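Long-range contacts in outer membrane protein (Tpn50) (Borrelia burgdorferi, PDB 3OON), which probably binds peptidoglycan through the OmpA-like C-terminal domain seen here, so linking the outer membrane to the cell wall: residues 21-26 with 69-73; 33-37 with 77-81; 51-57 with 92-98. All blocks are in the same frame, centred on the assembly; numbering follows the deposited sequence.

Contact 1 (21-26 with 69-73); sequences FYPNSF and LSEKR. With SO4 (sulfate ion), chain B.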
loop_
_atom_site.group_PDB
_atom_site.type_symbol
_atom_site.label_atom_id
_atom_site.label_comp_id
_atom_site.label_asym_id
_atom_site.label_seq_id
_atom_site.Cartn_x
_atom_site.Cartn_y
_atom_site.Cartn_z
ATOM N N PHE A 21 0.282 -4.366 19.671
ATOM C CA PHE A 21 1.199 -4.234 20.793
ATOM C C PHE A 21 0.548 -4.883 22.000
ATOM O O PHE A 21 -0.675 -4.870 22.132
ATOM C CB PHE A 21 1.456 -2.756 21.115
ATOM C CG PHE A 21 2.256 -2.032 20.074
ATOM C CD1 PHE A 21 3.648 -2.085 20.084
ATOM C CD2 PHE A 21 1.621 -1.276 19.100
ATOM C CE1 PHE A 21 4.398 -1.396 19.115
ATOM C CE2 PHE A 21 2.357 -0.588 18.133
ATOM C CZ PHE A 21 3.743 -0.651 18.140
ATOM N N TYR A 22 1.352 -5.455 22.882
ATOM C CA TYR A 22 0.810 -5.947 24.141
ATOM C C TYR A 22 0.245 -4.770 24.937
ATOM O O TYR A 22 0.746 -3.651 24.807
ATOM C CB TYR A 22 1.877 -6.707 24.916
ATOM C CG TYR A 22 2.173 -8.069 24.321
ATOM C CD1 TYR A 22 1.248 -9.117 24.427
ATOM C CD2 TYR A 22 3.369 -8.312 23.652
ATOM C CE1 TYR A 22 1.515 -10.374 23.882
ATOM C CE2 TYR A 22 3.649 -9.565 23.103
ATOM C CZ TYR A 22 2.717 -10.592 23.225
ATOM O OH TYR A 22 2.980 -11.834 22.682
ATOM N N PRO A 23 -0.806 -5.012 25.750
ATOM C CA PRO A 23 -1.536 -3.918 26.401
ATOM C C PRO A 23 -0.603 -2.952 27.121
ATOM O O PRO A 23 0.286 -3.394 27.856
ATOM C CB PRO A 23 -2.429 -4.634 27.424
ATOM C CG PRO A 23 -2.574 -6.026 26.913
ATOM C CD PRO A 23 -1.331 -6.339 26.126
ATOM N N ASN A 24 -0.794 -1.654 26.877
ATOM C CA ASN A 24 -0.025 -0.569 27.517
ATOM C C ASN A 24 1.496 -0.672 27.387
ATOM O O ASN A 24 2.227 -0.154 28.233
ATOM C CB ASN A 24 -0.411 -0.437 29.003
ATOM C CG ASN A 24 -1.901 -0.558 29.229
ATOM O OD1 ASN A 24 -2.375 -1.557 29.780
ATOM N ND2 ASN A 24 -2.653 0.447 28.793
ATOM N N SER A 25 1.963 -1.324 26.327
ATOM C CA SER A 25 3.388 -1.559 26.130
ATOM C C SER A 25 3.827 -1.135 24.733
ATOM O O SER A 25 2.994 -0.876 23.870
ATOM C CB SER A 25 3.708 -3.040 26.352
ATOM O OG SER A 25 4.998 -3.366 25.869
ATOM N N PHE A 26 5.138 -1.060 24.523
ATOM C CA PHE A 26 5.688 -0.767 23.203
ATOM C C PHE A 26 6.344 -2.029 22.638
ATOM O O PHE A 26 7.235 -1.956 21.790
ATOM C CB PHE A 26 6.658 0.429 23.247
ATOM C CG PHE A 26 7.715 0.322 24.314
ATOM C CD1 PHE A 26 8.918 -0.338 24.062
ATOM C CD2 PHE A 26 7.515 0.894 25.571
ATOM C CE1 PHE A 26 9.894 -0.438 25.049
ATOM C CE2 PHE A 26 8.485 0.800 26.556
ATOM C CZ PHE A 26 9.680 0.132 26.292
ATOM N N LEU A 69 4.921 6.718 25.606
ATOM C CA LEU A 69 4.529 5.406 25.113
ATOM C C LEU A 69 4.378 5.391 23.584
ATOM O O LEU A 69 4.890 4.492 22.913
ATOM C CB LEU A 69 3.253 4.920 25.810
ATOM C CG LEU A 69 2.656 3.568 25.380
ATOM C CD1 LEU A 69 3.644 2.395 25.549
ATOM C CD2 LEU A 69 1.362 3.309 26.171
ATOM N N SER A 70 3.697 6.402 23.043
ATOM C CA SER A 70 3.446 6.467 21.618
ATOM C C SER A 70 4.759 6.610 20.841
ATOM O O SER A 70 4.911 5.998 19.782
ATOM C CB SER A 70 2.476 7.612 21.298
ATOM O OG SER A 70 3.106 8.871 21.452
ATOM N N GLU A 71 5.698 7.391 21.376
ATOM C CA GLU A 71 7.001 7.551 20.731
ATOM C C GLU A 71 7.822 6.258 20.789
ATOM O O GLU A 71 8.491 5.914 19.814
ATOM C CB GLU A 71 7.808 8.740 21.285
ATOM C CG GLU A 71 9.012 9.081 20.380
ATOM C CD GLU A 71 9.939 10.130 20.956
ATOM O OE1 GLU A 71 11.062 9.766 21.369
ATOM O OE2 GLU A 71 9.556 11.318 20.978
ATOM N N LYS A 72 7.755 5.546 21.913
ATOM C CA LYS A 72 8.471 4.268 22.052
ATOM C C LYS A 72 7.929 3.186 21.114
ATOM O O LYS A 72 8.664 2.277 20.713
ATOM C CB LYS A 72 8.470 3.785 23.505
ATOM C CG LYS A 72 9.081 4.795 24.483
ATOM C CD LYS A 72 9.428 4.176 25.821
ATOM C CE LYS A 72 10.829 3.579 25.801
ATOM N NZ LYS A 72 11.300 3.170 27.157
ATOM N N ARG A 73 6.644 3.290 20.772
ATOM C CA ARG A 73 6.028 2.414 19.769
ATOM C C ARG A 73 6.596 2.687 18.374
ATOM O O ARG A 73 6.967 1.748 17.674
ATOM C CB ARG A 73 4.499 2.550 19.776
ATOM C CG ARG A 73 3.872 1.775 20.903
ATOM C CD ARG A 73 2.373 1.971 20.990
ATOM N NE ARG A 73 1.859 1.159 22.082
ATOM C CZ ARG A 73 0.667 1.325 22.641
ATOM N NH1 ARG A 73 -0.144 2.276 22.210
ATOM N NH2 ARG A 73 0.288 0.542 23.637
HETATM S S SO4 B . -2.907 2.381 24.782
HETATM O O1 SO4 B . -4.060 1.517 25.029
HETATM O O2 SO4 B . -2.767 2.636 23.353
HETATM O O3 SO4 B . -3.134 3.639 25.491
HETATM O O4 SO4 B . -1.713 1.734 25.314
#
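The polar part of this contact belongs to Arg73, whose NE and NH2 give hydrogen bonds to one backbone carbonyl, Ser25 O, at 2.9 and 3.1 Å. It also holds a sulfate, probably from the crystallisation liquor, by Arg73 NH1 to SO4 O2 and Arg73 NH2 to SO4 O4, both 2.9 Å; Arg115 NE, Glu58 N and Gln59 N bind it too. The site is consistent with a place for a peptidoglycan carboxylate, as in OmpA-like relatives. Arginine, with several donors in one plane, can serve the loop, the anion and the backbone oxygen of His56 together. A type II turn, Tyr22 to Ser25, shapes the loop. The apolar part uses aliphatic carbons: Arg73 CG lies 3.7 Å from the centroid of the Phe21 ring and Lys72 CB 4.0 Å from that of Phe26, both CH-pi contacts over a ring face. Leu69 CD1 meets Phe26 CD2 at 4.2 Å. The loop between strand 12-20 and helix 33-45 thus lies against helix 63-83, beside Arg115 of strand 114-122.

Contact 2 (33-37 with 77-81); sequences YKKID and IGNYL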
loop_
_atom_site.group_PDB
_atom_site.type_symbol
_atom_site.label_atom_id
_atom_site.label_comp_id
_atom_site.label_asym_id
_atom_site.label_seq_id
_atom_site.Cartn_x
_atom_site.Cartn_y
_atom_site.Cartn_z
ATOM N N TYR A 33 5.874 -9.213 12.936
ATOM C CA TYR A 33 7.135 -8.912 12.262
ATOM C C TYR A 33 7.091 -9.160 10.753
ATOM O O TYR A 33 7.749 -8.459 9.992
ATOM C CB TYR A 33 8.314 -9.631 12.931
ATOM C CG TYR A 33 8.692 -8.994 14.250
ATOM C CD1 TYR A 33 9.247 -7.718 14.292
ATOM C CD2 TYR A 33 8.481 -9.658 15.452
ATOM C CE1 TYR A 33 9.586 -7.118 15.502
ATOM C CE2 TYR A 33 8.820 -9.068 16.673
ATOM C CZ TYR A 33 9.372 -7.800 16.685
ATOM O OH TYR A 33 9.705 -7.211 17.882
ATOM N N LYS A 34 6.289 -10.140 10.334
ATOM C CA LYS A 34 6.094 -10.435 8.919
ATOM C C LYS A 34 5.451 -9.238 8.188
ATOM O O LYS A 34 5.799 -8.934 7.044
ATOM C CB LYS A 34 5.239 -11.698 8.771
ATOM C CG LYS A 34 5.138 -12.258 7.354
ATOM C CD LYS A 34 6.180 -13.354 7.094
ATOM C CE LYS A 34 5.588 -14.537 6.313
ATOM N NZ LYS A 34 5.160 -14.201 4.924
ATOM N N LYS A 35 4.525 -8.559 8.857
ATOM C CA LYS A 35 3.934 -7.328 8.317
ATOM C C LYS A 35 4.972 -6.208 8.179
ATOM O O LYS A 35 5.015 -5.497 7.160
ATOM C CB LYS A 35 2.780 -6.864 9.197
ATOM C CG LYS A 35 2.063 -5.625 8.677
ATOM C CD LYS A 35 1.046 -5.070 9.702
ATOM C CE LYS A 35 -0.196 -5.913 9.794
ATOM N NZ LYS A 35 -1.331 -5.118 10.341
ATOM N N ILE A 36 5.808 -6.045 9.200
ATOM C CA ILE A 36 6.878 -5.051 9.119
ATOM C C ILE A 36 7.888 -5.438 8.026
ATOM O O ILE A 36 8.472 -4.568 7.388
ATOM C CB ILE A 36 7.571 -4.812 10.472
ATOM C CG1 ILE A 36 6.540 -4.434 11.548
ATOM C CG2 ILE A 36 8.600 -3.690 10.343
ATOM C CD1 ILE A 36 7.074 -4.534 12.965
ATOM N N ASP A 37 8.064 -6.737 7.799
ATOM C CA ASP A 37 8.940 -7.225 6.715
ATOM C C ASP A 37 8.450 -6.766 5.342
ATOM O O ASP A 37 9.246 -6.412 4.469
ATOM C CB ASP A 37 9.036 -8.747 6.730
ATOM C CG ASP A 37 9.905 -9.276 7.857
ATOM O OD1 ASP A 37 10.649 -8.487 8.473
ATOM O OD2 ASP A 37 9.835 -10.494 8.121
ATOM N N ILE A 77 9.246 0.042 16.054
ATOM C CA ILE A 77 9.133 -0.225 14.613
ATOM C C ILE A 77 10.416 0.177 13.888
ATOM O O ILE A 77 10.978 -0.611 13.108
ATOM C CB ILE A 77 7.907 0.496 13.978
ATOM C CG1 ILE A 77 6.598 0.098 14.690
ATOM C CG2 ILE A 77 7.842 0.243 12.462
ATOM C CD1 ILE A 77 6.171 -1.326 14.516
ATOM N N GLY A 78 10.879 1.394 14.164
ATOM C CA GLY A 78 12.111 1.921 13.570
ATOM C C GLY A 78 13.313 1.051 13.876
ATOM O O GLY A 78 14.122 0.761 12.982
ATOM N N ASN A 79 13.424 0.618 15.132
ATOM C CA ASN A 79 14.541 -0.228 15.559
ATOM C C ASN A 79 14.630 -1.529 14.771
ATOM O O ASN A 79 15.729 -1.993 14.457
ATOM C CB ASN A 79 14.470 -0.529 17.053
ATOM C CG ASN A 79 14.860 0.663 17.916
ATOM O OD1 ASN A 79 15.448 1.636 17.434
ATOM N ND2 ASN A 79 14.526 0.591 19.199
ATOM N N TYR A 80 13.475 -2.108 14.452
ATOM C CA TYR A 80 13.428 -3.334 13.669
ATOM C C TYR A 80 13.896 -3.078 12.240
ATOM O O TYR A 80 14.679 -3.861 11.693
ATOM C CB TYR A 80 12.025 -3.952 13.690
ATOM C CG TYR A 80 11.940 -5.260 12.931
ATOM C CD1 TYR A 80 12.521 -6.424 13.437
ATOM C CD2 TYR A 80 11.304 -5.327 11.699
ATOM C CE1 TYR A 80 12.454 -7.619 12.736
ATOM C CE2 TYR A 80 11.221 -6.517 10.995
ATOM C CZ TYR A 80 11.801 -7.660 11.517
ATOM O OH TYR A 80 11.727 -8.846 10.825
ATOM N N LEU A 81 13.440 -1.966 11.662
ATOM C CA LEU A 81 13.889 -1.537 10.336
ATOM C C LEU A 81 15.401 -1.276 10.268
ATOM O O LEU A 81 16.031 -1.573 9.251
ATOM C CB LEU A 81 13.101 -0.317 9.856
ATOM C CG LEU A 81 11.584 -0.478 9.688
ATOM C CD1 LEU A 81 10.961 0.861 9.346
ATOM C CD2 LEU A 81 11.231 -1.523 8.612
#
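Two helices of the OmpA-like alpha/beta domain pack here, their short segments crossing at -63° with axes 10.9 Å apart at closest approach. Tyr80 has the largest buried area of the contact. Its CA-to-CB bond points toward helix 33-45, and its long, flat side chain spans the gap between the backbones. Tyr33 CD1 lies over one face of the Tyr80 ring, 3.6 Å from Tyr80 CE1; the two ring planes meet obliquely at 43°. Ile36, next in buried area, also points across. A branched, wholly apolar residue suits this buried place because it can fill several hollows at once: Ile36 CG2 reaches Tyr80 CD2 at 3.4 Å and Leu81 CD2 at 3.8 Å, while Ile36 CD1 meets Ile77 CD1 at 3.7 Å. Ile19 of strand 12-20 touches both Ile36 and Ile77, so the helix pair closes over the sheet. At the more exposed margin, tyrosine rather than phenylalanine brings a hydroxyl to a carboxylate: Tyr80 OH donates a short hydrogen bond to Asp37 OD1, 2.6 Å long.

Contact 3 (51-57 with 92-98); sequences ILIEGHT and ILFKGWG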
loop_
_atom_site.group_PDB
_atom_site.type_symbol
_atom_site.label_atom_id
_atom_site.label_comp_id
_atom_site.label_asym_id
_atom_site.label_seq_id
_atom_site.Cartn_x
_atom_site.Cartn_y
_atom_site.Cartn_z
ATOM N N ILE A 51 12.518 8.729 6.343
ATOM C CA ILE A 51 11.161 8.334 6.740
ATOM C C ILE A 51 10.730 8.971 8.058
ATOM O O ILE A 51 11.557 9.325 8.891
ATOM C CB ILE A 51 10.956 6.786 6.821
ATOM C CG1 ILE A 51 11.814 6.151 7.919
ATOM C CG2 ILE A 51 11.204 6.107 5.456
ATOM C CD1 ILE A 51 11.452 4.671 8.166
ATOM N N LEU A 52 9.425 9.109 8.230
ATOM C CA LEU A 52 8.851 9.591 9.482
ATOM C C LEU A 52 7.950 8.496 10.025
ATOM O O LEU A 52 7.070 8.010 9.298
ATOM C CB LEU A 52 8.030 10.859 9.215
ATOM C CG LEU A 52 7.023 11.293 10.285
ATOM C CD1 LEU A 52 7.748 11.776 11.529
ATOM C CD2 LEU A 52 6.156 12.412 9.728
ATOM N N ILE A 53 8.173 8.100 11.279
ATOM C CA ILE A 53 7.375 7.055 11.907
ATOM C C ILE A 53 6.596 7.683 13.045
ATOM O O ILE A 53 7.193 8.281 13.956
ATOM C CB ILE A 53 8.224 5.896 12.465
ATOM C CG1 ILE A 53 9.206 5.382 11.406
ATOM C CG2 ILE A 53 7.298 4.777 12.993
ATOM C CD1 ILE A 53 10.014 4.169 11.851
ATOM N N GLU A 54 5.273 7.548 12.994
ATOM C CA GLU A 54 4.380 8.206 13.950
ATOM C C GLU A 54 3.596 7.183 14.755
ATOM O O GLU A 54 2.948 6.290 14.178
ATOM C CB GLU A 54 3.419 9.146 13.218
ATOM C CG GLU A 54 4.126 10.244 12.433
ATOM C CD GLU A 54 3.168 11.136 11.690
ATOM O OE1 GLU A 54 2.856 10.835 10.514
ATOM O OE2 GLU A 54 2.722 12.139 12.283
ATOM N N GLY A 55 3.685 7.297 16.078
ATOM C CA GLY A 55 3.061 6.354 17.004
ATOM C C GLY A 55 1.861 6.967 17.698
ATOM O O GLY A 55 1.743 8.202 17.797
ATOM N N HIS A 56 0.974 6.100 18.184
ATOM C CA HIS A 56 -0.266 6.520 18.806
ATOM C C HIS A 56 -0.638 5.632 19.984
ATOM O O HIS A 56 -0.299 4.436 20.040
ATOM C CB HIS A 56 -1.430 6.507 17.798
ATOM C CG HIS A 56 -1.193 7.345 16.582
ATOM N ND1 HIS A 56 -1.611 8.655 16.486
ATOM C CD2 HIS A 56 -0.581 7.058 15.409
ATOM C CE1 HIS A 56 -1.267 9.139 15.306
ATOM N NE2 HIS A 56 -0.642 8.189 14.632
ATOM N N THR A 57 -1.336 6.245 20.931
ATOM C CA THR A 57 -1.976 5.527 22.014
ATOM C C THR A 57 -3.469 5.792 21.916
ATOM O O THR A 57 -3.903 6.660 21.158
ATOM C CB THR A 57 -1.479 6.000 23.389
ATOM O OG1 THR A 57 -1.556 7.428 23.449
ATOM C CG2 THR A 57 -0.041 5.580 23.619
ATOM N N ILE A 92 15.716 8.271 9.949
ATOM C CA ILE A 92 14.397 8.079 10.594
ATOM C C ILE A 92 14.007 9.152 11.621
ATOM O O ILE A 92 14.709 9.368 12.612
ATOM C CB ILE A 92 14.265 6.685 11.266
ATOM C CG1 ILE A 92 14.699 5.577 10.306
ATOM C CG2 ILE A 92 12.807 6.458 11.751
ATOM C CD1 ILE A 92 14.719 4.188 10.940
ATOM N N LEU A 93 12.882 9.818 11.371
ATOM C CA LEU A 93 12.278 10.706 12.351
ATOM C C LEU A 93 11.212 9.906 13.094
ATOM O O LEU A 93 10.489 9.112 12.482
ATOM C CB LEU A 93 11.638 11.924 11.673
ATOM C CG LEU A 93 12.515 13.002 11.037
ATOM C CD1 LEU A 93 11.731 13.871 10.068
ATOM C CD2 LEU A 93 13.158 13.862 12.101
ATOM N N PHE A 94 11.153 10.096 14.409
ATOM C CA PHE A 94 10.202 9.405 15.286
ATOM C C PHE A 94 9.312 10.437 15.950
ATOM O O PHE A 94 9.815 11.380 16.569
ATOM C CB PHE A 94 10.939 8.636 16.386
ATOM C CG PHE A 94 11.844 7.560 15.888
ATOM C CD1 PHE A 94 11.339 6.301 15.570
ATOM C CD2 PHE A 94 13.213 7.788 15.761
ATOM C CE1 PHE A 94 12.187 5.277 15.123
ATOM C CE2 PHE A 94 14.071 6.778 15.312
ATOM C CZ PHE A 94 13.556 5.516 14.996
ATOM N N LYS A 95 7.999 10.260 15.838
ATOM C CA LYS A 95 7.037 11.174 16.423
ATOM C C LYS A 95 5.977 10.406 17.209
ATOM O O LYS A 95 5.374 9.470 16.692
ATOM C CB LYS A 95 6.359 12.000 15.318
ATOM C CG LYS A 95 5.124 12.780 15.732
ATOM C CD LYS A 95 5.481 14.067 16.433
ATOM C CE LYS A 95 4.336 15.060 16.387
ATOM N NZ LYS A 95 4.567 16.188 17.336
ATOM N N GLY A 96 5.748 10.810 18.453
ATOM C CA GLY A 96 4.642 10.256 19.238
ATOM C C GLY A 96 3.535 11.290 19.362
ATOM O O GLY A 96 3.805 12.448 19.692
ATOM N N TRP A 97 2.294 10.878 19.089
ATOM C CA TRP A 97 1.136 11.766 19.180
ATOM C C TRP A 97 0.329 11.554 20.459
ATOM O O TRP A 97 -0.711 12.194 20.674
ATOM C CB TRP A 97 0.221 11.536 17.976
ATOM C CG TRP A 97 0.722 12.153 16.734
ATOM C CD1 TRP A 97 1.299 11.509 15.678
ATOM C CD2 TRP A 97 0.705 13.541 16.399
ATOM N NE1 TRP A 97 1.638 12.411 14.701
ATOM C CE2 TRP A 97 1.285 13.667 15.115
ATOM C CE3 TRP A 97 0.253 14.696 17.056
ATOM C CZ2 TRP A 97 1.425 14.902 14.471
ATOM C CZ3 TRP A 97 0.398 15.927 16.416
ATOM C CH2 TRP A 97 0.979 16.016 15.136
ATOM N N GLY A 98 0.800 10.634 21.289
ATOM C CA GLY A 98 -0.001 10.117 22.383
ATOM C C GLY A 98 -1.400 9.768 21.879
ATOM O O GLY A 98 -1.555 9.151 20.830
HETATM O O HOH W 1 -3.073 9.682 18.648
#
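Strands 51-55 and 92-96 run parallel and in register, the two strands of a right-handed beta-alpha-beta crossover whose connection is helix 63-83. Leu93 N to Ile51 O (2.9 Å), Ile53 N to Leu93 O (2.8 Å), Lys95 N to Ile53 O (2.8 Å) and Gly55 N to Lys95 O (2.8 Å) alternate between the strands.

Side chains sort by face. Ile51, Ile53, Ile92 and Phe94 share the one turned to helix 63-83, where the three isoleucines are buried and Phe94 lies at the more open margin. Ile53 and Ile92 both adopt m,t rotamers, which bring Ile53 CD1 within 3.6 Å of Ile92 CG2; Ile51, with chi1 p, instead sets its CG1 3.8 Å from Ile92 CG1. On the other face Leu52 (t,p) lays CD1 3.9 Å from Leu93 CB. Glu54, m then t, rises off this face to accept a hydrogen bond from the indole, Trp97 NE1 to Glu54 OE2 at 2.7 Å, which satisfies one oxygen of a buried carboxylate. Trp97, chi1 m, also lies near-parallel to the His56 ring, but slid so far that they barely overlap.

Beyond the strands, Trp97 N to Gly55 O (3.0 Å) and Thr57 N to Gly98 O (2.9 Å) continue the pairing. Gly98 has positive phi, which suits glycine. A water bridges His56 ND1 and Gly98 O, while His56 NE2 bonds Glu118. Strand 114-122 flanks 51-55, leaving 92-96 outermost within the chain, and helix 63-83 packs on the isoleucine face.

Overall arrangement
From the N terminus, the chain leaves strand 12-20 through the loop of contact 1, then enters helix 33-45, where contact 2 begins, and strand 51-55, where contact 3 begins. The second halves follow in the same order: helix 63-83 meets the loop at 69-73 and helix 33-45 at 77-81, and strand 92-96 then pairs with 51-55. All three closures therefore cross one another. Helix 63-83 is common to contacts 1 and 2 and forms the connection between the strands of contact 3. Ser70 and Arg73 join contact 1 to the loops just beyond the two strands, at Gly98 and His56, while Gly78 and Leu81 pack contact 2 onto the sheet.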